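Local coordinates for protein 2,3-dihydroxybenzoate-AMP ligase (Bacillus subtilis, PDB 1MDB) that belongs to the ANL superfamily of AMP-binding enzymes, with a large N-terminal part joined to a small C-terminal domain, and holds adenosine monophosphate in this model, at residues Val285-Ala290 against Lys319-Cys324; Lys309-Ala314 against His448-Pro453; His456-Val461 against Ser472-Ile477. All coordinates share one frame; numbering follows the deposited sequence.

Followed from the N terminus, the chain first lays down 285-290 on helix 280-292, then reaches 309-314 before 319-324 returns to that helix. Interaction 1 thus closes a loop of 28 residues, and 309-314 lies inside it. Interaction 2 opens there and closes only at 448-453, after 133 intervening residues, so the two cross along the chain; it joins the AMP-binding family region to the C-terminal one. Interaction 3 follows in series as a hairpin within the C-terminal region. Contacts also link the three: Met287 SD lies 4.0 Å from Ala314 O, and Leu449 CD1 lies 3.7 Å from Val474 CG2.

Interaction 1. Residues Val285-Ala290 against Lys319-Cys324; sequences VWMDAA and KAVFGC
Phe322 and Val321 meet Met287, Ala290 and Trp286 mainly through apolar side-chain contacts, which pack helix 280-292 against the end of helix 318-321 and the residue that follows. The phenyl ring carries much of it. Its rim atom CE1 lies 3.7 Å from Met287 CG, which sits at the ring edge near the ring plane, and the two side chains cross at about a right angle. Phe322 CZ lies 3.8 Å from both Trp286 CB and the backbone atom Trp286 O, while Phe322 CE2 lies 3.9 Å from Ala290 CB. Val321 divides its branches between two partners: CG1 presses on Ala290 CB at 3.5 Å, closer than usual for two carbons, and CG2 touches Met287 CE at 3.7 Å. The bend in the Met287 chain (chi3 98°) places that methyl beside the valine.

Within 319-324, Val321 CG1 also lies 3.7 Å above one face of the Phe322 ring, offset toward the rim. The first torsion of Phe322 (chi1 -63°) sets CG beside its own backbone N, and it is the far rim of the ring, CE1, CZ and CE2, that reaches the helix.

Farther out, the Trp286 indole NE1 is hydrogen-bonded to Pro259 O, and its ring stacks edge-to-face with Phe265. Pro261, Ala264 and Ile268 of helix 261-271 and Thr276 and Leu278 of strand 275-278 also touch the tryptophan, Leu297 touches Phe322 from a loop, and strand 455-465 meets helix 280-292 at Val285 and Asp288.

Interaction 2. Residues Lys309-Ala314 against His448-Pro453; sequences KFSAEA and HLLAHP. With AMP (adenosine monophosphate), chain D.
Glu313 and Leu450 bring the two backbones closest, their CA atoms 6.4 Å apart, where the start of helix 312-315 faces the type I turn from Leu449 to His452. The side chains mesh in two patches. In one, Leu450 CD1 lies 3.7 Å from Ser311 CB and 4.3 Å from Ala314 CB, its methyl reaching both residues. In the other, Glu313 lies against Leu450 and Ala451: CG is 3.8 Å from Leu450 CB, and the carboxylate oxygen OE1 lies 3.8 Å from Ala451 CB. Glu313 CG is anti to the backbone N (chi1 180°), and the bend at chi2 (64°) places CD near Ala451.

The polar ends have partners beyond the two segments. Glu313 OE2 forms a salt bridge with Arg316, and Ser311 OG is hydrogen-bonded to Glu443, which also pairs with Lys309 NZ. Lys309 belongs to the nucleotide pocket, its N 3.2 Å from N1 of adenosine monophosphate.

Contact between the segments is thus van der Waals in character, the Glu313 carboxylate being bonded to Arg316 rather than to the turn, while helix 442-449 supplies polar links to 309-314 through Glu443 and through Asn447 OD1, which accepts Glu313 N.

Interaction 3. Residues His456-Val461 against Ser472-Ile477; sequences HDAAMV and SCVFII
Strands 457-461 and 472-477 pair antiparallel as the two arms of a beta hairpin in the C-terminal region, their short axes 4.4 Å apart at an angle of 162°. Backbone bonds recur at alternate positions: Ala459 and Phe475 exchange a pair, as do Val461 and Cys473. Phe475 N reaches Ala459 O at 2.7 Å. At the other end His456 and Asp457 both face Ile477, a classic beta bulge. His456 N gives a 2.8 Å bond to Ile477 O, and Ile477 N gives a straight one to Asp457 O, with an angle of 175° at the hydrogen.

Side chains separate by face. On one, Ala458 CB meets Ile476 CD1 at 3.4 Å, tight for two carbons, and Met460 CB lies 4.1 Å from Val474 CB. The extended Met460 chain reaches past these face partners to Ser472, where CE lies 3.3 Å from both CB and OG, the carbon pair again tight. On the other face Val461 CG2 touches the edge of the Phe475 ring at CE1, 3.9 Å away, and the two side chains cross obliquely.

Helix 442-449 covers the Ala458, Met460, Val474 and Ile476 face through Leu449 and Val445, while helix 522-534 lies on the Ala459, Val461, Cys473 and Phe475 face. Strand 505-508 pairs in parallel with the other edge of 472-477, where Val474 and Ile476 bond to Glu507, making strand 469-478 the middle of three.

Interaction 1. Residues Val285-Ala290 against Lys319-Cys324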
loop_
_atom_site.group_PDB
_atom_site.type_symbol
_atom_site.label_atom_id
_atom_site.label_comp_id
_atom_site.label_asym_id
_atom_site.label_seq_id
_atom_site.Cartn_x
_atom_site.Cartn_y
_atom_site.Cartn_z
ATOM N N VAL A 285 -8.707 -0.203 -15.511
ATOM C CA VAL A 285 -8.047 0.445 -16.643
ATOM C C VAL A 285 -7.174 -0.556 -17.399
ATOM O O VAL A 285 -7.132 -0.549 -18.628
ATOM C CB VAL A 285 -7.166 1.638 -16.187
ATOM C CG1 VAL A 285 -6.429 2.240 -17.384
ATOM C CG2 VAL A 285 -8.034 2.708 -15.533
ATOM N N TRP A 286 -6.484 -1.420 -16.665
ATOM C CA TRP A 286 -5.614 -2.410 -17.291
ATOM C C TRP A 286 -6.402 -3.419 -18.112
ATOM O O TRP A 286 -5.969 -3.810 -19.202
ATOM C CB TRP A 286 -4.782 -3.134 -16.229
ATOM C CG TRP A 286 -3.528 -2.388 -15.844
ATOM C CD1 TRP A 286 -3.408 -1.042 -15.617
ATOM C CD2 TRP A 286 -2.223 -2.946 -15.645
ATOM N NE1 TRP A 286 -2.108 -0.733 -15.291
ATOM C CE2 TRP A 286 -1.361 -1.881 -15.301
ATOM C CE3 TRP A 286 -1.699 -4.243 -15.721
ATOM C CZ2 TRP A 286 0.000 -2.075 -15.036
ATOM C CZ3 TRP A 286 -0.345 -4.437 -15.456
ATOM C CH2 TRP A 286 0.488 -3.356 -15.117
ATOM N N MET A 287 -7.557 -3.839 -17.593
ATOM C CA MET A 287 -8.391 -4.793 -18.304
ATOM C C MET A 287 -8.926 -4.181 -19.593
ATOM O O MET A 287 -8.936 -4.845 -20.625
ATOM C CB MET A 287 -9.535 -5.292 -17.412
ATOM C CG MET A 287 -9.038 -6.071 -16.196
ATOM S SD MET A 287 -10.300 -7.107 -15.413
ATOM C CE MET A 287 -9.916 -8.666 -16.137
ATOM N N ASP A 288 -9.351 -2.919 -19.555
ATOM C CA ASP A 288 -9.836 -2.279 -20.782
ATOM C C ASP A 288 -8.690 -2.224 -21.780
ATOM O O ASP A 288 -8.829 -2.613 -22.940
ATOM C CB ASP A 288 -10.306 -0.839 -20.540
ATOM C CG ASP A 288 -11.635 -0.763 -19.824
ATOM O OD1 ASP A 288 -12.164 0.360 -19.693
ATOM O OD2 ASP A 288 -12.150 -1.815 -19.389
ATOM N N ALA A 289 -7.551 -1.732 -21.311
ATOM C CA ALA A 289 -6.376 -1.592 -22.154
ATOM C C ALA A 289 -5.925 -2.923 -22.745
ATOM O O ALA A 289 -5.618 -3.000 -23.931
ATOM C CB ALA A 289 -5.245 -0.958 -21.357
ATOM N N ALA A 290 -5.902 -3.971 -21.929
ATOM C CA ALA A 290 -5.456 -5.276 -22.402
ATOM C C ALA A 290 -6.280 -5.805 -23.573
ATOM O O ALA A 290 -5.856 -6.724 -24.279
ATOM C CB ALA A 290 -5.470 -6.279 -21.256
ATOM N N LYS A 319 -8.342 -14.212 -15.457
ATOM C CA LYS A 319 -7.865 -15.404 -16.153
ATOM C C LYS A 319 -7.951 -15.323 -17.673
ATOM O O LYS A 319 -7.036 -15.752 -18.368
ATOM C CB LYS A 319 -8.640 -16.629 -15.679
ATOM C CG LYS A 319 -8.228 -17.921 -16.363
ATOM C CD LYS A 319 -9.053 -19.094 -15.848
ATOM C CE LYS A 319 -8.849 -19.301 -14.353
ATOM N NZ LYS A 319 -9.714 -20.387 -13.813
ATOM N N ALA A 320 -9.050 -14.771 -18.180
ATOM C CA ALA A 320 -9.260 -14.651 -19.618
ATOM C C ALA A 320 -8.603 -13.436 -20.271
ATOM O O ALA A 320 -8.136 -13.526 -21.407
ATOM C CB ALA A 320 -10.757 -14.640 -19.917
ATOM N N VAL A 321 -8.574 -12.304 -19.571
ATOM C CA VAL A 321 -7.981 -11.092 -20.137
ATOM C C VAL A 321 -6.456 -11.082 -20.084
ATOM O O VAL A 321 -5.809 -10.597 -21.011
ATOM C CB VAL A 321 -8.505 -9.812 -19.432
ATOM C CG1 VAL A 321 -7.710 -8.591 -19.904
ATOM C CG2 VAL A 321 -9.980 -9.610 -19.749
ATOM N N PHE A 322 -5.883 -11.612 -19.006
ATOM C CA PHE A 322 -4.434 -11.642 -18.867
ATOM C C PHE A 322 -3.842 -13.043 -18.955
ATOM O O PHE A 322 -2.629 -13.196 -19.084
ATOM C CB PHE A 322 -4.006 -11.006 -17.545
ATOM C CG PHE A 322 -4.354 -9.551 -17.432
ATOM C CD1 PHE A 322 -5.531 -9.152 -16.817
ATOM C CD2 PHE A 322 -3.495 -8.578 -17.934
ATOM C CE1 PHE A 322 -5.849 -7.805 -16.699
ATOM C CE2 PHE A 322 -3.806 -7.230 -17.820
ATOM C CZ PHE A 322 -4.986 -6.843 -17.199
ATOM N N GLY A 323 -4.692 -14.059 -18.873
ATOM C CA GLY A 323 -4.219 -15.428 -18.967
ATOM C C GLY A 323 -3.298 -15.843 -17.841
ATOM O O GLY A 323 -2.460 -16.728 -18.008
ATOM N N CYS A 324 -3.447 -15.213 -16.688
ATOM C CA CYS A 324 -2.605 -15.544 -15.554
ATOM C C CYS A 324 -3.431 -15.718 -14.293
ATOM O O CYS A 324 -4.645 -15.554 -14.309
ATOM C CB CYS A 324 -1.560 -14.445 -15.342
ATOM S SG CYS A 324 -2.245 -12.807 -14.993
#

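Interaction 2. Residues Lys309-Ala314 against His448-Pro453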
loop_
_atom_site.group_PDB
_atom_site.type_symbol
_atom_site.label_atom_id
_atom_site.label_comp_id
_atom_site.label_asym_id
_atom_site.label_seq_id
_atom_site.Cartn_x
_atom_site.Cartn_y
_atom_site.Cartn_z
ATOM N N LYS A 309 -11.174 -3.836 -2.085
ATOM C CA LYS A 309 -11.766 -5.060 -2.604
ATOM C C LYS A 309 -11.919 -5.094 -4.127
ATOM O O LYS A 309 -12.498 -4.196 -4.734
ATOM C CB LYS A 309 -13.128 -5.291 -1.949
ATOM C CG LYS A 309 -13.750 -6.635 -2.264
ATOM C CD LYS A 309 -15.054 -6.805 -1.513
ATOM C CE LYS A 309 -15.695 -8.145 -1.829
ATOM N NZ LYS A 309 -17.017 -8.270 -1.170
ATOM N N PHE A 310 -11.378 -6.135 -4.747
ATOM C CA PHE A 310 -11.512 -6.286 -6.187
ATOM C C PHE A 310 -12.778 -7.127 -6.335
ATOM O O PHE A 310 -12.777 -8.329 -6.060
ATOM C CB PHE A 310 -10.291 -7.006 -6.766
ATOM C CG PHE A 310 -10.229 -6.995 -8.265
ATOM C CD1 PHE A 310 -10.646 -5.882 -8.987
ATOM C CD2 PHE A 310 -9.720 -8.088 -8.957
ATOM C CE1 PHE A 310 -10.560 -5.855 -10.371
ATOM C CE2 PHE A 310 -9.628 -8.072 -10.336
ATOM C CZ PHE A 310 -10.051 -6.952 -11.048
ATOM N N SER A 311 -13.858 -6.472 -6.741
ATOM C CA SER A 311 -15.159 -7.115 -6.895
ATOM C C SER A 311 -15.158 -8.365 -7.772
ATOM O O SER A 311 -14.456 -8.440 -8.785
ATOM C CB SER A 311 -16.171 -6.100 -7.429
ATOM O OG SER A 311 -16.444 -5.106 -6.447
ATOM N N ALA A 312 -15.977 -9.332 -7.369
ATOM C CA ALA A 312 -16.100 -10.614 -8.052
ATOM C C ALA A 312 -16.328 -10.516 -9.553
ATOM O O ALA A 312 -15.680 -11.225 -10.318
ATOM C CB ALA A 312 -17.230 -11.432 -7.401
ATOM N N GLU A 313 -17.247 -9.645 -9.965
ATOM C CA GLU A 313 -17.586 -9.453 -11.373
ATOM C C GLU A 313 -16.365 -9.064 -12.212
ATOM O O GLU A 313 -16.312 -9.328 -13.420
ATOM C CB GLU A 313 -18.677 -8.378 -11.494
ATOM C CG GLU A 313 -19.149 -8.043 -12.919
ATOM C CD GLU A 313 -19.841 -9.209 -13.629
ATOM O OE1 GLU A 313 -20.646 -9.921 -12.990
ATOM O OE2 GLU A 313 -19.590 -9.402 -14.837
ATOM N N ALA A 314 -15.384 -8.434 -11.575
ATOM C CA ALA A 314 -14.182 -8.029 -12.290
ATOM C C ALA A 314 -13.113 -9.089 -12.128
ATOM O O ALA A 314 -12.498 -9.505 -13.101
ATOM C CB ALA A 314 -13.673 -6.694 -11.769
ATOM N N HIS A 448 -22.690 -5.506 -8.762
ATOM C CA HIS A 448 -23.802 -5.644 -9.704
ATOM C C HIS A 448 -23.611 -4.662 -10.861
ATOM O O HIS A 448 -23.653 -5.043 -12.029
ATOM C CB HIS A 448 -25.139 -5.324 -9.014
ATOM C CG HIS A 448 -25.690 -6.449 -8.196
ATOM N ND1 HIS A 448 -26.425 -7.476 -8.747
ATOM C CD2 HIS A 448 -25.591 -6.724 -6.874
ATOM C CE1 HIS A 448 -26.753 -8.338 -7.802
ATOM N NE2 HIS A 448 -26.259 -7.906 -6.654
ATOM N N LEU A 449 -23.419 -3.391 -10.523
ATOM C CA LEU A 449 -23.231 -2.343 -11.523
ATOM C C LEU A 449 -22.076 -2.626 -12.490
ATOM O O LEU A 449 -22.110 -2.193 -13.639
ATOM C CB LEU A 449 -23.034 -0.990 -10.820
ATOM C CG LEU A 449 -24.257 -0.590 -9.981
ATOM C CD1 LEU A 449 -23.959 0.626 -9.104
ATOM C CD2 LEU A 449 -25.432 -0.316 -10.916
ATOM N N LEU A 450 -21.067 -3.362 -12.030
ATOM C CA LEU A 450 -19.927 -3.705 -12.880
ATOM C C LEU A 450 -20.368 -4.673 -13.972
ATOM O O LEU A 450 -19.661 -4.869 -14.963
ATOM C CB LEU A 450 -18.799 -4.351 -12.058
ATOM C CG LEU A 450 -18.042 -3.437 -11.092
ATOM C CD1 LEU A 450 -16.863 -4.188 -10.486
ATOM C CD2 LEU A 450 -17.540 -2.210 -11.833
ATOM N N ALA A 451 -21.536 -5.281 -13.779
ATOM C CA ALA A 451 -22.079 -6.227 -14.748
ATOM C C ALA A 451 -22.770 -5.487 -15.892
ATOM O O ALA A 451 -23.022 -6.057 -16.951
ATOM C CB ALA A 451 -23.065 -7.176 -14.059
ATOM N N HIS A 452 -23.078 -4.215 -15.682
ATOM C CA HIS A 452 -23.726 -3.448 -16.732
ATOM C C HIS A 452 -22.691 -3.047 -17.785
ATOM O O HIS A 452 -21.645 -2.482 -17.460
ATOM C CB HIS A 452 -24.401 -2.204 -16.161
ATOM C CG HIS A 452 -25.261 -1.492 -17.152
ATOM N ND1 HIS A 452 -24.745 -0.837 -18.248
ATOM C CD2 HIS A 452 -26.608 -1.394 -17.254
ATOM C CE1 HIS A 452 -25.737 -0.369 -18.986
ATOM N NE2 HIS A 452 -26.878 -0.694 -18.404
ATOM N N PRO A 453 -22.978 -3.343 -19.068
ATOM C CA PRO A 453 -22.126 -3.053 -20.229
ATOM C C PRO A 453 -21.670 -1.602 -20.404
ATOM O O PRO A 453 -20.727 -1.339 -21.141
ATOM C CB PRO A 453 -22.979 -3.527 -21.406
ATOM C CG PRO A 453 -23.748 -4.652 -20.820
ATOM C CD PRO A 453 -24.181 -4.084 -19.488
HETATM P P AMP D . -3.009 0.532 3.750
HETATM O O1P AMP D . -2.135 0.622 4.972
HETATM O O2P AMP D . -3.050 1.775 2.925
HETATM O O3P AMP D . -2.697 -0.685 2.918
HETATM O "O5'" AMP D . -4.583 0.407 4.242
HETATM C "C5'" AMP D . -5.138 -0.826 4.782
HETATM C "C4'" AMP D . -6.669 -0.788 4.680
HETATM O "O4'" AMP D . -6.949 -0.771 3.294
HETATM C "C3'" AMP D . -7.382 -2.012 5.175
HETATM O "O3'" AMP D . -7.607 -1.968 6.582
HETATM C "C2'" AMP D . -8.656 -2.009 4.340
HETATM O "O2'" AMP D . -9.682 -1.187 4.938
HETATM C "C1'" AMP D . -8.148 -1.481 3.022
HETATM N N9 AMP D . -7.891 -2.823 2.030
HETATM C C8 AMP D . -6.675 -3.197 1.568
HETATM N N7 AMP D . -6.757 -4.264 0.778
HETATM C C5 AMP D . -8.047 -4.548 0.758
HETATM C C6 AMP D . -8.638 -5.587 0.047
HETATM N N6 AMP D . -7.943 -6.425 -0.722
HETATM N N1 AMP D . -10.002 -5.699 0.171
HETATM C C2 AMP D . -10.750 -4.857 0.939
HETATM N N3 AMP D . -10.175 -3.855 1.618
HETATM C C4 AMP D . -8.809 -3.678 1.540
#

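Interaction 3. Residues His456-Val461 against Ser472-Ile477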
loop_
_atom_site.group_PDB
_atom_site.type_symbol
_atom_site.label_atom_id
_atom_site.label_comp_id
_atom_site.label_asym_id
_atom_site.label_seq_id
_atom_site.Cartn_x
_atom_site.Cartn_y
_atom_site.Cartn_z
ATOM N N HIS A 456 -17.766 1.366 -16.434
ATOM C CA HIS A 456 -16.338 1.088 -16.373
ATOM C C HIS A 456 -15.997 0.789 -14.917
ATOM O O HIS A 456 -15.264 -0.153 -14.624
ATOM C CB HIS A 456 -15.524 2.288 -16.879
ATOM C CG HIS A 456 -14.056 2.180 -16.597
ATOM N ND1 HIS A 456 -13.474 2.715 -15.467
ATOM C CD2 HIS A 456 -13.065 1.539 -17.260
ATOM C CE1 HIS A 456 -12.189 2.406 -15.446
ATOM N NE2 HIS A 456 -11.916 1.693 -16.523
ATOM N N ASP A 457 -16.533 1.599 -14.006
ATOM C CA ASP A 457 -16.313 1.392 -12.580
ATOM C C ASP A 457 -17.404 2.098 -11.798
ATOM O O ASP A 457 -18.099 2.971 -12.332
ATOM C CB ASP A 457 -14.946 1.920 -12.143
ATOM C CG ASP A 457 -14.447 1.236 -10.885
ATOM O OD1 ASP A 457 -15.201 0.399 -10.331
ATOM O OD2 ASP A 457 -13.310 1.526 -10.449
ATOM N N ALA A 458 -17.543 1.740 -10.526
ATOM C CA ALA A 458 -18.587 2.327 -9.693
ATOM C C ALA A 458 -18.178 2.451 -8.238
ATOM O O ALA A 458 -17.579 1.541 -7.679
ATOM C CB ALA A 458 -19.868 1.479 -9.796
ATOM N N ALA A 459 -18.500 3.587 -7.630
ATOM C CA ALA A 459 -18.200 3.807 -6.220
ATOM C C ALA A 459 -19.456 4.397 -5.589
ATOM O O ALA A 459 -19.890 5.492 -5.948
ATOM C CB ALA A 459 -17.036 4.754 -6.063
ATOM N N MET A 460 -20.041 3.661 -4.654
ATOM C CA MET A 460 -21.266 4.094 -3.987
ATOM C C MET A 460 -20.991 4.619 -2.591
ATOM O O MET A 460 -20.376 3.933 -1.766
ATOM C CB MET A 460 -22.242 2.922 -3.923
ATOM C CG MET A 460 -23.523 3.184 -3.156
ATOM S SD MET A 460 -24.560 1.710 -3.227
ATOM C CE MET A 460 -26.150 2.372 -2.814
ATOM N N VAL A 461 -21.469 5.830 -2.319
ATOM C CA VAL A 461 -21.259 6.442 -1.019
ATOM C C VAL A 461 -22.537 7.016 -0.421
ATOM O O VAL A 461 -23.561 7.170 -1.100
ATOM C CB VAL A 461 -20.187 7.570 -1.104
ATOM C CG1 VAL A 461 -18.892 7.012 -1.697
ATOM C CG2 VAL A 461 -20.690 8.712 -1.955
ATOM N N SER A 472 -28.283 7.147 -0.525
ATOM C CA SER A 472 -27.126 6.609 -1.219
ATOM C C SER A 472 -26.921 7.201 -2.602
ATOM O O SER A 472 -27.876 7.384 -3.360
ATOM C CB SER A 472 -27.273 5.097 -1.346
ATOM O OG SER A 472 -28.290 4.792 -2.278
ATOM N N CYS A 473 -25.660 7.475 -2.924
ATOM C CA CYS A 473 -25.279 8.032 -4.221
ATOM C C CYS A 473 -24.168 7.181 -4.810
ATOM O O CYS A 473 -23.181 6.897 -4.129
ATOM C CB CYS A 473 -24.764 9.463 -4.059
ATOM S SG CYS A 473 -24.283 10.266 -5.612
ATOM N N VAL A 474 -24.324 6.755 -6.058
ATOM C CA VAL A 474 -23.277 5.964 -6.702
ATOM C C VAL A 474 -22.622 6.752 -7.825
ATOM O O VAL A 474 -23.300 7.256 -8.724
ATOM C CB VAL A 474 -23.811 4.624 -7.298
ATOM C CG1 VAL A 474 -24.869 4.880 -8.376
ATOM C CG2 VAL A 474 -22.658 3.850 -7.896
ATOM N N PHE A 475 -21.303 6.887 -7.769
ATOM C CA PHE A 475 -20.599 7.590 -8.833
ATOM C C PHE A 475 -20.229 6.536 -9.870
ATOM O O PHE A 475 -19.641 5.514 -9.549
ATOM C CB PHE A 475 -19.348 8.288 -8.292
ATOM C CG PHE A 475 -19.648 9.496 -7.458
ATOM C CD1 PHE A 475 -20.134 9.361 -6.159
ATOM C CD2 PHE A 475 -19.464 10.781 -7.978
ATOM C CE1 PHE A 475 -20.435 10.486 -5.385
ATOM C CE2 PHE A 475 -19.761 11.915 -7.213
ATOM C CZ PHE A 475 -20.248 11.767 -5.919
ATOM N N ILE A 476 -20.609 6.780 -11.113
ATOM C CA ILE A 476 -20.331 5.844 -12.191
ATOM C C ILE A 476 -19.392 6.461 -13.230
ATOM O O ILE A 476 -19.535 7.630 -13.599
ATOM C CB ILE A 476 -21.637 5.453 -12.923
ATOM C CG1 ILE A 476 -22.613 4.771 -11.953
ATOM C CG2 ILE A 476 -21.320 4.567 -14.111
ATOM C CD1 ILE A 476 -22.149 3.413 -11.444
ATOM N N ILE A 477 -18.419 5.677 -13.678
ATOM C CA ILE A 477 -17.512 6.112 -14.728
ATOM C C ILE A 477 -18.034 5.349 -15.938
ATOM O O ILE A 477 -17.933 4.121 -16.000
ATOM C CB ILE A 477 -16.052 5.712 -14.444
ATOM C CG1 ILE A 477 -15.504 6.533 -13.269
ATOM C CG2 ILE A 477 -15.208 5.947 -15.688
ATOM C CD1 ILE A 477 -14.111 6.113 -12.807
#